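Local coordinates for transcriptional regulator, LacI family protein (Rhodococcus jostii, PDB 3K9C), which probably acts as a LacI-family, DNA-binding transcription factor that recognises cis-regulatory regions and controls transcription from them, at residues D142-A145 with G146-A150; V118-L121 with T122-H126; E174-H177 with T178-M182; A91-V94 with A95-S98; A149-R153 with H154-A158. All coordinates share one frame; numbering follows the deposited sequence.

In the fold
Along the chain the order is interaction 4, 2, 1, 5 and 3. Interaction 4 ends a strand of the seven-stranded sheet in one lobe; the others lie on helices flanking the four-stranded parallel sheet of the other lobe, as in the two-lobed periplasmic-binding-protein fold of LacI regulators. Interactions 1 and 5 share A149 and A150 of helix 140-153, their centres about 10 Å apart. Helix 110-123, carrying interaction 2, packs on both: V118 touches F147 and A150, and T122 touches L156. Interaction 3, on helix 169-181 across the sheet, has its centre about 20 to 21 Å from those three. Interactions 3 and 4 lie farthest apart, with centres separated by about 33 Å.

Interaction 1 (D142-A145 with G146-A150); sequences DRRA and GFLAA
R144 and L148, one helical turn apart, lean along the same flank of helix 140-153. R144 keeps an extended chain, with CG anti to the backbone N (chi1 -178°), and its NE comes within 4.4 Å of L148 CD1, which approaches the guanidinium at a slant. L148 also lays its CG over the backbone of the turn before, 3.5 Å from R144 O. The charged end of R144 is held beyond this pair, where NH1 forms a salt bridge with D133, while V162 of strand 160-164 touches both side chains. R143 and F147 leave the helix in other directions. F147 starts close to the preceding turn, its CB 3.2 Å from R143 O, and then swings its ring away (chi1 175°) to meet the H131 ring, with I114 and V118 also against it. R143 leaves in a third direction, to a salt bridge with D110 and a cation-pi contact with Y220. Beneath these side chains the turn is closed by regular helical bonds: G146 N to D142 O at 2.7 Å, F147 N to R143 O at 2.9 Å and A149 N to A145 O at 2.9 Å. R143 NH2 also hydrogen-bonds a glycerol, probably from the crystallisation liquor, which may mark a small-molecule pocket between the lobes as in LacI relatives. The helix is the crossover of a beta-alpha-beta unit, between strands 129-133 and 160-164.

Interaction 2 (V118-L121 with T122-H126); sequences VDHL and TELGH
L121 and H126 meet where helix 110-123 ends in a Schellman motif. G125, with phi at 96°, is its C-prime residue: G125 N bonds T122 O at 2.7 Å, and H126 N reaches back to L121 O, although the position of that nitrogen is less sure. The packed side of this last turn is made by V118, L121, T122 and H126. L121 is buried against strands 188-191 and 216-218, and H126 presents the edge of its ring to the helix end: L121 O lies in the ring plane, 3.3 Å from H126 CD2. Both ring nitrogens are engaged farther out, ND1 by T187 and NE2 by G276 O. T122 turns OG1 between its own backbone N and carbonyl carbon (chi1 55°), which sets the hydroxyl 3.1 Å from both V118 O and D119 O. This leaves CG2 to pack 3.9 Å from V118 CG1. With an alanine here both branches are gone, and V118 CG1 would probably lose its methyl partner while a gap opened toward L156. The other side is looser. E123 is extended and exposed, joined to the turn before by E123 N to D119 O at 2.9 Å. The L124 amide makes only weak bonds. H120 is held at its far end: NE2 is hydrogen-bonded to T275 OG1, and the ring meets L124 at a slant, CE1 lying 3.5 Å from L124 CD1.

Interaction 3 (E174-H177 with T178-M182); sequences EGMH and TLLEM
L179 packs back on G175 and M176, one turn earlier in helix 169-181. Its CB lies 3.5 Å from M176 O. With CG beside the backbone N (chi1 -64°), the next atom drops onto the preceding turn, CG sitting 3.1 Å from G175 O. From there CD1 reaches the selenomethionine M176, whose chain is bent so that CE comes within 3.4 Å of L179 CD1, tighter than usual for two methyls. L179 rests on A130 and I132 of strand 129-133 and on T161 and V163 of strand 160-164, so it is one of the side chains that seat the helix on the parallel sheet of this alpha/beta lobe; M176 also touches I132, and V200, L203 and L204 of helix 194-206. An alanine in place of L179 removes CG and both methyls, and would probably leave M176 CE without its neighbour and open a gap above the two strands. The opposite flank is exposed. There E181 CG stands over one face of the H177 ring in a CH-pi contact, 4.2 Å from the centroid and 15° off the ring normal. The carboxylate follows the ring at an angle of 31° between planes, its OE2 3.4 Å from H177 CE1. Nearer the start of the segment, E174 O takes two bonds from T178: the amide N arrives at 2.9 Å, while OG1 comes from above the carbonyl plane at 3.0 Å.

Interaction 4 (A91-V94 with A95-S98); sequences ALVV and ARAS
Strand 91-94 stops where V94, still extended, is followed by A95 in a left-handed conformation (phi 72°), which turns the chain so that residues 96-98 run back past V93. The turn presses A95 CB to 2.8 Å from V94 O, a close approach that goes with a positive phi at a residue bearing a CB. No hydrogen bond joins the strand to the returning loop; the contact rests on V93. Its CG2, placed between the backbone N and the carbonyl carbon, points into the bend and lies 3.2 Å from R96 O, with S98 N at 3.7 Å from the same methyl. R96 CG and S98 CB are its other neighbours. R96 bends at chi3 (-79°) and folds its guanidinium back on the loop: NE and NH2 both grip A97 O side-on, at 2.8 and 3.1 Å, with that oxygen in the guanidinium plane. NE comes from above the carbonyl plane and NH2 lies in it. The third nitrogen, NH1, bonds T75 O and F77 O, so the flat group ties this loop to the one after strand 67-73. S98 OG hydrogen-bonds L100 O and V103 O. The strand is sandwiched in the seven-stranded sheet between 67-73 and 104-108; L92 and V94 face helix 240-255, while A91 and V93 face helix 79-86.

Interaction 5 (A149-R153 with H154-A158); sequences AAMDR and HGLSA
H154 sets CG beside its backbone N (chi1 -74°) and thereby swings its ring back over the helix end, while D152, with CG anti to the backbone N (chi1 -171°), sends its carboxylate toward S157. The ring edge finds A150 O: ND1 gives an almost straight bond of 3.0 Å, with the oxygen in the ring plane, so ND1 carries a proton. H154 N reaches A150 O from the opposite face of the carbonyl at 3.3 Å, so one oxygen is held by two donors, and the ND1 bond helps to fix the rotation of the ring. Next comes a Schellman motif that ends helix 140-153. L156 N bonds M151 O at 2.9 Å and G155 N bonds D152 O at 3.0 Å, with G155 at a positive phi (72°) as the C-prime residue. On the exposed flank S157 OG donates to D152 OD1 at 2.8 Å, arriving from above the carboxylate plane; a water donates to D152 OD1 as well and accepts from S157 N, a second bridge between the same two residues. On the buried flank the selenomethionine M151 curls so that its CE packs 3.6 Å from L156 CB. Helix 110-123 lies against this side, V118 touching A150 and M151, D119 touching H154 and T122 touching L156, and the loop then leads into strand 160-164 at the edge of the parallel sheet.

Interaction 1 (D142-A145 with G146-A150)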
loop_
_atom_site.group_PDB
_atom_site.type_symbol
_atom_site.label_atom_id
_atom_site.label_comp_id
_atom_site.label_asym_id
_atom_site.label_seq_id
_atom_site.Cartn_x
_atom_site.Cartn_y
_atom_site.Cartn_z
ATOM N N ASP B 142 6.495 -23.051 4.093
ATOM C CA ASP B 142 7.861 -23.015 4.630
ATOM C C ASP B 142 7.973 -22.331 5.990
ATOM O O ASP B 142 8.632 -22.842 6.892
ATOM C CB ASP B 142 8.816 -22.333 3.642
ATOM C CG ASP B 142 9.279 -23.266 2.536
ATOM O OD1 ASP B 142 8.708 -24.368 2.411
ATOM O OD2 ASP B 142 10.212 -22.896 1.788
ATOM N N ARG B 143 7.342 -21.172 6.149
ATOM C CA ARG B 143 7.436 -20.498 7.435
ATOM C C ARG B 143 6.706 -21.283 8.510
ATOM O O ARG B 143 7.086 -21.234 9.675
ATOM C CB ARG B 143 6.904 -19.065 7.352
ATOM C CG ARG B 143 7.846 -18.145 6.622
ATOM C CD ARG B 143 7.264 -16.762 6.409
ATOM N NE ARG B 143 7.996 -16.075 5.352
ATOM C CZ ARG B 143 7.592 -14.961 4.758
ATOM N NH1 ARG B 143 6.451 -14.384 5.115
ATOM N NH2 ARG B 143 8.331 -14.435 3.793
ATOM N N ARG B 144 5.665 -22.007 8.122
ATOM C CA ARG B 144 4.932 -22.813 9.097
ATOM C C ARG B 144 5.810 -23.995 9.536
ATOM O O ARG B 144 5.964 -24.252 10.724
ATOM C CB ARG B 144 3.616 -23.322 8.502
ATOM C CG ARG B 144 2.771 -24.126 9.483
ATOM C CD ARG B 144 1.563 -24.752 8.803
ATOM N NE ARG B 144 1.019 -25.839 9.612
ATOM C CZ ARG B 144 -0.014 -25.726 10.441
ATOM N NH1 ARG B 144 -0.644 -24.562 10.573
ATOM N NH2 ARG B 144 -0.405 -26.778 11.158
ATOM N N ALA B 145 6.400 -24.700 8.575
ATOM C CA ALA B 145 7.268 -25.832 8.895
ATOM C C ALA B 145 8.501 -25.330 9.642
ATOM O O ALA B 145 8.936 -25.922 10.624
ATOM C CB ALA B 145 7.683 -26.548 7.626
ATOM N N GLY B 146 9.065 -24.227 9.170
ATOM C CA GLY B 146 10.221 -23.683 9.845
ATOM C C GLY B 146 9.899 -23.315 11.280
ATOM O O GLY B 146 10.720 -23.529 12.172
ATOM N N PHE B 147 8.711 -22.755 11.511
ATOM C CA PHE B 147 8.305 -22.358 12.865
ATOM C C PHE B 147 8.199 -23.558 13.810
ATOM O O PHE B 147 8.689 -23.521 14.940
ATOM C CB PHE B 147 6.944 -21.640 12.844
ATOM C CG PHE B 147 6.414 -21.315 14.211
ATOM C CD1 PHE B 147 6.967 -20.278 14.957
ATOM C CD2 PHE B 147 5.409 -22.088 14.784
ATOM C CE1 PHE B 147 6.528 -20.018 16.262
ATOM C CE2 PHE B 147 4.964 -21.837 16.085
ATOM C CZ PHE B 147 5.525 -20.804 16.825
ATOM N N LEU B 148 7.524 -24.603 13.351
ATOM C CA LEU B 148 7.348 -25.805 14.153
ATOM C C LEU B 148 8.693 -26.490 14.413
ATOM O O LEU B 148 8.943 -26.992 15.506
ATOM C CB LEU B 148 6.384 -26.762 13.438
ATOM C CG LEU B 148 4.937 -26.259 13.370
ATOM C CD1 LEU B 148 4.094 -27.139 12.449
ATOM C CD2 LEU B 148 4.363 -26.241 14.771
ATOM N N ALA B 149 9.561 -26.497 13.409
ATOM C CA ALA B 149 10.871 -27.120 13.557
ATOM C C ALA B 149 11.688 -26.377 14.599
ATOM O O ALA B 149 12.281 -26.989 15.488
ATOM C CB ALA B 149 11.607 -27.125 12.227
ATOM N N ALA B 150 11.722 -25.053 14.490
ATOM C CA ALA B 150 12.482 -24.250 15.432
ATOM C C ALA B 150 11.939 -24.412 16.848
ATOM O O ALA B 150 12.707 -24.476 17.800
ATOM C CB ALA B 150 12.455 -22.781 15.020
#

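Interaction 2 (V118-L121 with T122-H126)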
loop_
_atom_site.group_PDB
_atom_site.type_symbol
_atom_site.label_atom_id
_atom_site.label_comp_id
_atom_site.label_asym_id
_atom_site.label_seq_id
_atom_site.Cartn_x
_atom_site.Cartn_y
_atom_site.Cartn_z
ATOM N N VAL B 118 12.092 -17.108 15.914
ATOM C CA VAL B 118 11.939 -17.986 17.077
ATOM C C VAL B 118 13.151 -17.934 18.002
ATOM O O VAL B 118 12.996 -17.818 19.213
ATOM C CB VAL B 118 11.691 -19.463 16.667
ATOM C CG1 VAL B 118 11.811 -20.375 17.900
ATOM C CG2 VAL B 118 10.293 -19.610 16.061
ATOM N N ASP B 119 14.355 -18.014 17.439
ATOM C CA ASP B 119 15.560 -17.953 18.269
ATOM C C ASP B 119 15.567 -16.660 19.083
ATOM O O ASP B 119 15.864 -16.666 20.279
ATOM C CB ASP B 119 16.822 -18.023 17.408
ATOM C CG ASP B 119 17.004 -19.374 16.742
ATOM O OD1 ASP B 119 16.361 -20.352 17.177
ATOM O OD2 ASP B 119 17.803 -19.463 15.786
ATOM N N HIS B 120 15.226 -15.553 18.428
ATOM C CA HIS B 120 15.181 -14.256 19.091
ATOM C C HIS B 120 14.217 -14.273 20.274
ATOM O O HIS B 120 14.547 -13.789 21.358
ATOM C CB HIS B 120 14.761 -13.172 18.085
ATOM C CG HIS B 120 14.448 -11.849 18.711
ATOM N ND1 HIS B 120 15.382 -11.114 19.405
ATOM C CD2 HIS B 120 13.300 -11.135 18.750
ATOM C CE1 HIS B 120 14.823 -10.002 19.847
ATOM N NE2 HIS B 120 13.558 -9.990 19.464
ATOM N N LEU B 121 13.025 -14.831 20.064
ATOM C CA LEU B 121 12.013 -14.894 21.119
ATOM C C LEU B 121 12.357 -15.850 22.264
ATOM O O LEU B 121 12.127 -15.534 23.428
ATOM C CB LEU B 121 10.651 -15.265 20.526
ATOM C CG LEU B 121 10.023 -14.183 19.639
ATOM C CD1 LEU B 121 8.833 -14.771 18.887
ATOM C CD2 LEU B 121 9.613 -12.978 20.495
ATOM N N THR B 122 12.896 -17.020 21.952
ATOM C CA THR B 122 13.242 -17.944 23.020
ATOM C C THR B 122 14.411 -17.329 23.810
ATOM O O THR B 122 14.437 -17.396 25.044
ATOM C CB THR B 122 13.584 -19.356 22.454
ATOM O OG1 THR B 122 14.625 -19.254 21.476
ATOM C CG2 THR B 122 12.337 -19.978 21.780
ATOM N N GLU B 123 15.346 -16.682 23.109
ATOM C CA GLU B 123 16.479 -16.045 23.781
ATOM C C GLU B 123 15.998 -14.984 24.763
ATOM O O GLU B 123 16.678 -14.699 25.748
ATOM C CB GLU B 123 17.435 -15.400 22.770
ATOM C CG GLU B 123 18.717 -14.848 23.406
ATOM C CD GLU B 123 19.609 -14.096 22.421
ATOM O OE1 GLU B 123 20.095 -14.717 21.449
ATOM O OE2 GLU B 123 19.824 -12.881 22.620
ATOM N N LEU B 124 14.833 -14.390 24.493
ATOM C CA LEU B 124 14.263 -13.374 25.383
ATOM C C LEU B 124 13.415 -14.044 26.465
ATOM O O LEU B 124 12.743 -13.375 27.257
ATOM C CB LEU B 124 13.413 -12.359 24.597
ATOM C CG LEU B 124 14.148 -11.185 23.928
ATOM C CD1 LEU B 124 13.220 -10.467 22.938
ATOM C CD2 LEU B 124 14.640 -10.212 25.002
ATOM N N GLY B 125 13.439 -15.376 26.480
ATOM C CA GLY B 125 12.708 -16.121 27.493
ATOM C C GLY B 125 11.324 -16.655 27.179
ATOM O O GLY B 125 10.727 -17.324 28.019
ATOM N N HIS B 126 10.804 -16.362 25.990
ATOM C CA HIS B 126 9.469 -16.815 25.606
ATOM C C HIS B 126 9.406 -18.322 25.357
ATOM O O HIS B 126 10.330 -18.906 24.788
ATOM C CB HIS B 126 9.008 -16.056 24.348
ATOM C CG HIS B 126 8.813 -14.586 24.565
ATOM N ND1 HIS B 126 7.697 -14.066 25.188
ATOM C CD2 HIS B 126 9.603 -13.528 24.267
ATOM C CE1 HIS B 126 7.807 -12.752 25.259
ATOM N NE2 HIS B 126 8.954 -12.398 24.710
#

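Interaction 3 (E174-H177 with T178-M182)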
loop_
_atom_site.group_PDB
_atom_site.type_symbol
_atom_site.label_atom_id
_atom_site.label_comp_id
_atom_site.label_asym_id
_atom_site.label_seq_id
_atom_site.Cartn_x
_atom_site.Cartn_y
_atom_site.Cartn_z
ATOM N N GLU B 174 -7.889 -11.404 13.472
ATOM C CA GLU B 174 -8.662 -12.601 13.795
ATOM C C GLU B 174 -7.791 -13.666 14.447
ATOM O O GLU B 174 -8.159 -14.238 15.474
ATOM C CB GLU B 174 -9.339 -13.159 12.540
ATOM C CG GLU B 174 -10.624 -12.428 12.181
ATOM C CD GLU B 174 -11.644 -12.456 13.324
ATOM O OE1 GLU B 174 -12.184 -13.545 13.615
ATOM O OE2 GLU B 174 -11.899 -11.395 13.940
ATOM N N GLY B 175 -6.631 -13.923 13.856
ATOM C CA GLY B 175 -5.735 -14.908 14.427
ATOM C C GLY B 175 -5.341 -14.555 15.848
ATOM O O GLY B 175 -5.254 -15.429 16.699
HETATM N N MSE B 176 -5.105 -13.274 16.113
HETATM C CA MSE B 176 -4.713 -12.851 17.453
HETATM C C MSE B 176 -5.879 -13.030 18.420
HETATM O O MSE B 176 -5.688 -13.420 19.575
HETATM C CB MSE B 176 -4.245 -11.392 17.438
HETATM C CG MSE B 176 -3.582 -10.904 18.741
HETATM SE SE MSE B 176 -1.983 -11.922 19.269
HETATM C CE MSE B 176 -1.595 -12.764 17.601
ATOM N N HIS B 177 -7.082 -12.744 17.934
ATOM C CA HIS B 177 -8.289 -12.891 18.734
ATOM C C HIS B 177 -8.399 -14.362 19.140
ATOM O O HIS B 177 -8.578 -14.687 20.317
ATOM C CB HIS B 177 -9.503 -12.478 17.905
ATOM C CG HIS B 177 -10.811 -12.750 18.573
ATOM N ND1 HIS B 177 -11.163 -12.176 19.777
ATOM C CD2 HIS B 177 -11.842 -13.557 18.222
ATOM C CE1 HIS B 177 -12.356 -12.621 20.138
ATOM N NE2 HIS B 177 -12.787 -13.459 19.214
ATOM N N THR B 178 -8.275 -15.248 18.157
ATOM C CA THR B 178 -8.341 -16.685 18.405
ATOM C C THR B 178 -7.333 -17.065 19.490
ATOM O O THR B 178 -7.674 -17.753 20.453
ATOM C CB THR B 178 -7.992 -17.491 17.137
ATOM O OG1 THR B 178 -8.866 -17.116 16.064
ATOM C CG2 THR B 178 -8.119 -18.973 17.402
ATOM N N LEU B 179 -6.092 -16.604 19.329
ATOM C CA LEU B 179 -5.024 -16.903 20.278
ATOM C C LEU B 179 -5.319 -16.405 21.682
ATOM O O LEU B 179 -4.973 -17.062 22.659
ATOM C CB LEU B 179 -3.691 -16.315 19.784
ATOM C CG LEU B 179 -3.194 -16.928 18.466
ATOM C CD1 LEU B 179 -1.963 -16.176 17.933
ATOM C CD2 LEU B 179 -2.881 -18.404 18.702
ATOM N N LEU B 180 -5.954 -15.244 21.792
ATOM C CA LEU B 180 -6.277 -14.689 23.104
ATOM C C LEU B 180 -7.363 -15.482 23.830
ATOM O O LEU B 180 -7.419 -15.493 25.057
ATOM C CB LEU B 180 -6.693 -13.221 22.972
ATOM C CG LEU B 180 -5.533 -12.260 22.699
ATOM C CD1 LEU B 180 -6.060 -10.858 22.427
ATOM C CD2 LEU B 180 -4.592 -12.261 23.903
ATOM N N GLU B 181 -8.211 -16.154 23.061
ATOM C CA GLU B 181 -9.300 -16.951 23.616
ATOM C C GLU B 181 -8.802 -18.278 24.193
ATOM O O GLU B 181 -9.508 -18.936 24.954
ATOM C CB GLU B 181 -10.331 -17.243 22.524
ATOM C CG GLU B 181 -10.889 -16.014 21.846
ATOM C CD GLU B 181 -12.051 -15.414 22.604
ATOM O OE1 GLU B 181 -13.083 -16.110 22.735
ATOM O OE2 GLU B 181 -11.936 -14.255 23.067
HETATM N N MSE B 182 -7.583 -18.666 23.826
HETATM C CA MSE B 182 -7.008 -19.929 24.282
HETATM C C MSE B 182 -6.849 -20.116 25.785
HETATM O O MSE B 182 -6.737 -19.149 26.541
HETATM C CB MSE B 182 -5.646 -20.148 23.644
HETATM C CG MSE B 182 -5.689 -20.350 22.154
HETATM SE SE MSE B 182 -3.995 -21.025 21.596
HETATM C CE MSE B 182 -4.502 -22.880 21.356
#

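Interaction 4 (A91-V94 with A95-S98)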
loop_
_atom_site.group_PDB
_atom_site.type_symbol
_atom_site.label_atom_id
_atom_site.label_comp_id
_atom_site.label_asym_id
_atom_site.label_seq_id
_atom_site.Cartn_x
_atom_site.Cartn_y
_atom_site.Cartn_z
ATOM N N ALA B 91 11.481 -16.815 -18.031
ATOM C CA ALA B 91 10.739 -16.385 -16.850
ATOM C C ALA B 91 11.444 -16.710 -15.538
ATOM O O ALA B 91 12.178 -17.692 -15.433
ATOM C CB ALA B 91 9.341 -17.011 -16.865
ATOM N N LEU B 92 11.197 -15.866 -14.540
ATOM C CA LEU B 92 11.775 -16.009 -13.210
ATOM C C LEU B 92 10.761 -15.551 -12.162
ATOM O O LEU B 92 10.152 -14.479 -12.287
ATOM C CB LEU B 92 13.054 -15.168 -13.105
ATOM C CG LEU B 92 13.897 -15.228 -11.829
ATOM C CD1 LEU B 92 15.354 -14.946 -12.193
ATOM C CD2 LEU B 92 13.397 -14.215 -10.801
ATOM N N VAL B 93 10.565 -16.375 -11.141
ATOM C CA VAL B 93 9.636 -16.046 -10.071
ATOM C C VAL B 93 10.414 -15.520 -8.868
ATOM O O VAL B 93 11.574 -15.884 -8.658
ATOM C CB VAL B 93 8.815 -17.283 -9.635
ATOM C CG1 VAL B 93 8.071 -17.863 -10.836
ATOM C CG2 VAL B 93 9.727 -18.327 -9.002
ATOM N N VAL B 94 9.771 -14.660 -8.086
ATOM C CA VAL B 94 10.394 -14.099 -6.898
ATOM C C VAL B 94 9.592 -14.429 -5.643
ATOM O O VAL B 94 8.363 -14.475 -5.677
ATOM C CB VAL B 94 10.516 -12.568 -7.001
ATOM C CG1 VAL B 94 11.130 -12.011 -5.730
ATOM C CG2 VAL B 94 11.380 -12.192 -8.187
ATOM N N ALA B 95 10.303 -14.656 -4.542
ATOM C CA ALA B 95 9.688 -14.950 -3.253
ATOM C C ALA B 95 9.069 -16.337 -3.171
ATOM O O ALA B 95 8.232 -16.594 -2.311
ATOM C CB ALA B 95 8.641 -13.893 -2.927
ATOM N N ARG B 96 9.480 -17.225 -4.067
ATOM C CA ARG B 96 8.980 -18.595 -4.078
ATOM C C ARG B 96 9.791 -19.436 -5.051
ATOM O O ARG B 96 10.503 -18.900 -5.901
ATOM C CB ARG B 96 7.505 -18.647 -4.496
ATOM C CG ARG B 96 7.242 -18.178 -5.921
ATOM C CD ARG B 96 5.931 -18.729 -6.483
ATOM N NE ARG B 96 6.064 -20.112 -6.941
ATOM C CZ ARG B 96 5.097 -20.807 -7.539
ATOM N NH1 ARG B 96 3.905 -20.260 -7.756
ATOM N NH2 ARG B 96 5.327 -22.049 -7.950
ATOM N N ALA B 97 9.681 -20.753 -4.916
ATOM C CA ALA B 97 10.378 -21.669 -5.802
ATOM C C ALA B 97 9.521 -21.831 -7.057
ATOM O O ALA B 97 8.292 -21.850 -6.974
ATOM C CB ALA B 97 10.575 -23.014 -5.112
ATOM N N SER B 98 10.165 -21.935 -8.217
ATOM C CA SER B 98 9.438 -22.088 -9.474
ATOM C C SER B 98 8.796 -23.463 -9.543
ATOM O O SER B 98 7.667 -23.612 -10.015
ATOM C CB SER B 98 10.383 -21.928 -10.665
ATOM O OG SER B 98 11.210 -23.073 -10.813
#

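Interaction 5 (A149-R153 with H154-A158)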
loop_
_atom_site.group_PDB
_atom_site.type_symbol
_atom_site.label_atom_id
_atom_site.label_comp_id
_atom_site.label_asym_id
_atom_site.label_seq_id
_atom_site.Cartn_x
_atom_site.Cartn_y
_atom_site.Cartn_z
ATOM N N ALA B 149 9.561 -26.497 13.409
ATOM C CA ALA B 149 10.871 -27.120 13.557
ATOM C C ALA B 149 11.688 -26.377 14.599
ATOM O O ALA B 149 12.281 -26.989 15.488
ATOM C CB ALA B 149 11.607 -27.125 12.227
ATOM N N ALA B 150 11.722 -25.053 14.490
ATOM C CA ALA B 150 12.482 -24.250 15.432
ATOM C C ALA B 150 11.939 -24.412 16.848
ATOM O O ALA B 150 12.707 -24.476 17.800
ATOM C CB ALA B 150 12.455 -22.781 15.020
HETATM N N MSE B 151 10.621 -24.464 17.003
HETATM C CA MSE B 151 10.070 -24.621 18.347
HETATM C C MSE B 151 10.497 -25.972 18.932
HETATM O O MSE B 151 10.817 -26.083 20.119
HETATM C CB MSE B 151 8.537 -24.508 18.325
HETATM C CG MSE B 151 7.989 -23.096 18.097
HETATM SE SE MSE B 151 8.492 -21.894 19.542
HETATM C CE MSE B 151 7.132 -22.386 20.862
ATOM N N ASP B 152 10.516 -26.989 18.081
ATOM C CA ASP B 152 10.890 -28.331 18.494
ATOM C C ASP B 152 12.362 -28.383 18.908
ATOM O O ASP B 152 12.723 -29.077 19.859
ATOM C CB ASP B 152 10.609 -29.316 17.354
ATOM C CG ASP B 152 10.757 -30.769 17.777
ATOM O OD1 ASP B 152 10.461 -31.100 18.949
ATOM O OD2 ASP B 152 11.151 -31.585 16.921
ATOM N N ARG B 153 13.203 -27.626 18.205
ATOM C CA ARG B 153 14.630 -27.582 18.508
ATOM C C ARG B 153 14.871 -27.004 19.900
ATOM O O ARG B 153 15.870 -27.324 20.545
ATOM C CB ARG B 153 15.374 -26.733 17.475
ATOM C CG ARG B 153 16.540 -27.452 16.809
ATOM C CD ARG B 153 17.464 -26.486 16.076
ATOM N NE ARG B 153 16.768 -25.693 15.065
ATOM C CZ ARG B 153 16.145 -26.200 14.004
ATOM N NH1 ARG B 153 16.123 -27.516 13.802
ATOM N NH2 ARG B 153 15.551 -25.389 13.139
ATOM N N HIS B 154 13.964 -26.142 20.357
ATOM C CA HIS B 154 14.092 -25.539 21.677
ATOM C C HIS B 154 13.324 -26.311 22.746
ATOM O O HIS B 154 13.237 -25.863 23.885
ATOM C CB HIS B 154 13.599 -24.088 21.682
ATOM C CG HIS B 154 14.528 -23.121 21.012
ATOM N ND1 HIS B 154 14.567 -22.948 19.645
ATOM C CD2 HIS B 154 15.454 -22.278 21.524
ATOM C CE1 HIS B 154 15.478 -22.039 19.343
ATOM N NE2 HIS B 154 16.031 -21.616 20.466
ATOM N N GLY B 155 12.770 -27.462 22.377
ATOM C CA GLY B 155 12.018 -28.264 23.332
ATOM C C GLY B 155 10.681 -27.644 23.698
ATOM O O GLY B 155 10.162 -27.857 24.798
ATOM N N LEU B 156 10.104 -26.891 22.765
ATOM C CA LEU B 156 8.839 -26.210 23.010
ATOM C C LEU B 156 7.661 -26.675 22.141
ATOM O O LEU B 156 6.667 -25.959 22.009
ATOM C CB LEU B 156 9.043 -24.697 22.838
ATOM C CG LEU B 156 10.182 -24.051 23.646
ATOM C CD1 LEU B 156 10.250 -22.555 23.344
ATOM C CD2 LEU B 156 9.956 -24.277 25.144
ATOM N N SER B 157 7.763 -27.866 21.554
ATOM C CA SER B 157 6.687 -28.374 20.708
ATOM C C SER B 157 5.326 -28.422 21.407
ATOM O O SER B 157 4.294 -28.312 20.749
ATOM C CB SER B 157 7.028 -29.774 20.183
ATOM O OG SER B 157 8.029 -29.723 19.180
ATOM N N ALA B 158 5.321 -28.581 22.728
ATOM C CA ALA B 158 4.062 -28.653 23.475
ATOM C C ALA B 158 3.472 -27.280 23.825
ATOM O O ALA B 158 2.343 -27.192 24.311
ATOM C CB ALA B 158 4.252 -29.485 24.749
HETATM O O HOH W 1 9.857 -30.283 21.387
#